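Long-range contact in excinuclease ABC, subunit A. (Deinococcus radiodurans, PDB 2VF7), which binds DNA and ATP as a zinc-containing ABC-family ATPase dimer and probably takes part in recognising damaged DNA for excision repair: residues Ser112-Leu116 / Arg389-Tyr395. The protein carries 1 engineered substitution. Sequence-based numbering, arbitrary orientation. Where two conformers were deposited one is given.
Sequences SVTTL and RLATQLY
Thr-392, its CA-to-CB bond directed toward the turn that joins helices 110-113 and 116-127, sets OG1 3.6 Å from Thr-114 CA. Build 389-393 as the C-terminal part of helix 382-393 and 112-113 as helix. Thr-114 then stays near helical values, while Thr-115 has positive phi (78/-9) just ahead of the next helix. Thr-114 CA and Thr-392 CA are the closest such pair, 5.5 Å apart; Val-113 CA and Arg-389 CA lie 7.2 Å apart. With chi1 at m, Thr-392 OG1 is hydrogen-bonded to Leu-388 O in its own helix and also lies 3.1 Å from Val-113 O. Helix 382-393 begins in the stretch that corresponds to the ABC signature motif, LSPGE here, a variant of LSGGQ. The side chain of Thr-114 is about 13 Å from a bound ADP. Past the helix, Tyr-395, CA-to-CB directed toward 112-116 and chi1 at p (56°), brings OH within 2.6 Å of Thr-114 O, to which it donates; this oxygen sits at the ring edge. Leu-363 of helix 345-365 packs on both Thr-114 and Tyr-395. At the other end Val-113 CG1 meets Arg-389 CD at 4.3 Å, while Arg-389 NH1 bonds Ser-68 O of the second subunit.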
loop_
_atom_site.group_PDB
_atom_site.type_symbol
_atom_site.label_atom_id
_atom_site.label_comp_id
_atom_site.label_asym_id
_atom_site.label_seq_id
_atom_site.Cartn_x
_atom_site.Cartn_y
_atom_site.Cartn_z
ATOM N N SER A 112 2.491 18.905 -11.495
ATOM C CA SER A 112 2.179 17.514 -11.172
ATOM C C SER A 112 1.156 17.410 -10.053
ATOM O O SER A 112 0.270 16.561 -10.093
ATOM C CB SER A 112 3.439 16.755 -10.765
ATOM O OG SER A 112 4.479 17.007 -11.678
ATOM N N VAL A 113 1.290 18.268 -9.047
ATOM C CA VAL A 113 0.389 18.252 -7.904
ATOM C C VAL A 113 -0.975 18.825 -8.261
ATOM O O VAL A 113 -1.976 18.535 -7.592
ATOM C CB VAL A 113 0.993 18.989 -6.670
ATOM C CG1 VAL A 113 0.092 18.840 -5.438
ATOM C CG2 VAL A 113 2.371 18.436 -6.345
ATOM N N THR A 114 -1.027 19.625 -9.322
ATOM C CA THR A 114 -2.281 20.227 -9.754
ATOM C C THR A 114 -2.931 19.411 -10.865
ATOM O O THR A 114 -4.071 19.689 -11.254
ATOM C CB THR A 114 -2.094 21.694 -10.171
ATOM O OG1 THR A 114 -1.049 21.798 -11.146
ATOM C CG2 THR A 114 -1.733 22.530 -8.960
ATOM N N THR A 115 -2.214 18.394 -11.351
ATOM C CA THR A 115 -2.659 17.531 -12.465
ATOM C C THR A 115 -2.505 18.177 -13.850
ATOM O O THR A 115 -2.652 17.494 -14.874
ATOM C CB THR A 115 -4.122 17.008 -12.280
ATOM O OG1 THR A 115 -4.303 16.528 -10.937
ATOM C CG2 THR A 115 -4.433 15.862 -13.272
ATOM N N LEU A 116 -2.182 19.473 -13.882
ATOM C CA LEU A 116 -2.171 20.263 -15.133
ATOM C C LEU A 116 -1.225 19.764 -16.230
ATOM O O LEU A 116 -1.571 19.797 -17.415
ATOM C CB LEU A 116 -1.895 21.747 -14.847
ATOM C CG LEU A 116 -2.852 22.539 -13.943
ATOM C CD1 LEU A 116 -2.382 23.970 -13.784
ATOM C CD2 LEU A 116 -4.289 22.523 -14.448
ATOM N N ARG A 389 -3.029 22.317 -2.789
ATOM C CA ARG A 389 -3.649 21.016 -2.573
ATOM C C ARG A 389 -5.144 21.192 -2.355
ATOM O O ARG A 389 -5.951 20.354 -2.754
ATOM C CB ARG A 389 -2.982 20.298 -1.421
ATOM C CG ARG A 389 -2.974 18.814 -1.633
ATOM C CD ARG A 389 -1.592 18.199 -1.495
ATOM N NE ARG A 389 -1.427 17.436 -0.256
ATOM C CZ ARG A 389 -2.063 16.300 0.058
ATOM N NH1 ARG A 389 -2.967 15.761 -0.762
ATOM N NH2 ARG A 389 -1.802 15.705 1.216
ATOM N N LEU A 390 -5.481 22.312 -1.726
ATOM C CA LEU A 390 -6.833 22.788 -1.587
ATOM C C LEU A 390 -7.472 23.015 -2.972
ATOM O O LEU A 390 -8.577 22.534 -3.244
ATOM C CB LEU A 390 -6.812 24.083 -0.778
ATOM C CG LEU A 390 -8.140 24.548 -0.196
ATOM C CD1 LEU A 390 -8.681 23.485 0.721
ATOM C CD2 LEU A 390 -8.036 25.882 0.544
ATOM N N ALA A 391 -6.759 23.732 -3.839
ATOM C CA ALA A 391 -7.230 24.053 -5.174
ATOM C C ALA A 391 -7.510 22.783 -5.961
ATOM O O ALA A 391 -8.540 22.683 -6.636
ATOM C CB ALA A 391 -6.231 24.916 -5.889
ATOM N N THR A 392 -6.619 21.798 -5.836
ATOM C CA THR A 392 -6.728 20.533 -6.590
ATOM C C THR A 392 -7.953 19.713 -6.179
ATOM O O THR A 392 -8.549 19.000 -6.997
ATOM C CB THR A 392 -5.442 19.688 -6.435
ATOM O OG1 THR A 392 -4.319 20.471 -6.857
ATOM C CG2 THR A 392 -5.506 18.443 -7.277
ATOM N N GLN A 393 -8.312 19.827 -4.905
ATOM C CA GLN A 393 -9.465 19.145 -4.342
ATOM C C GLN A 393 -10.758 19.752 -4.888
ATOM O O GLN A 393 -11.778 19.068 -4.992
ATOM C CB GLN A 393 -9.475 19.272 -2.812
ATOM C CG GLN A 393 -8.391 18.517 -2.060
ATOM C CD GLN A 393 -7.929 17.213 -2.718
ATOM O OE1 GLN A 393 -8.617 16.180 -2.688
ATOM N NE2 GLN A 393 -6.735 17.258 -3.297
ATOM N N LEU A 394 -10.702 21.045 -5.208
ATOM C CA LEU A 394 -11.884 21.792 -5.622
ATOM C C LEU A 394 -12.356 21.409 -7.019
ATOM O O LEU A 394 -13.458 21.799 -7.438
ATOM C CB LEU A 394 -11.663 23.301 -5.496
ATOM C CG LEU A 394 -12.077 23.943 -4.165
ATOM C CD1 LEU A 394 -11.781 25.424 -4.177
ATOM C CD2 LEU A 394 -13.567 23.725 -3.901
ATOM N N TYR A 395 -11.532 20.627 -7.725
ATOM C CA TYR A 395 -11.919 20.040 -9.003
ATOM C C TYR A 395 -11.643 18.544 -9.094
ATOM O O TYR A 395 -11.457 18.004 -10.181
ATOM C CB TYR A 395 -11.312 20.804 -10.186
ATOM C CG TYR A 395 -9.801 20.978 -10.222
ATOM C CD1 TYR A 395 -8.959 19.940 -10.640
ATOM C CD2 TYR A 395 -9.217 22.212 -9.913
ATOM C CE1 TYR A 395 -7.576 20.114 -10.709
ATOM C CE2 TYR A 395 -7.836 22.396 -9.980
ATOM C CZ TYR A 395 -7.025 21.347 -10.382
ATOM O OH TYR A 395 -5.666 21.527 -10.454
#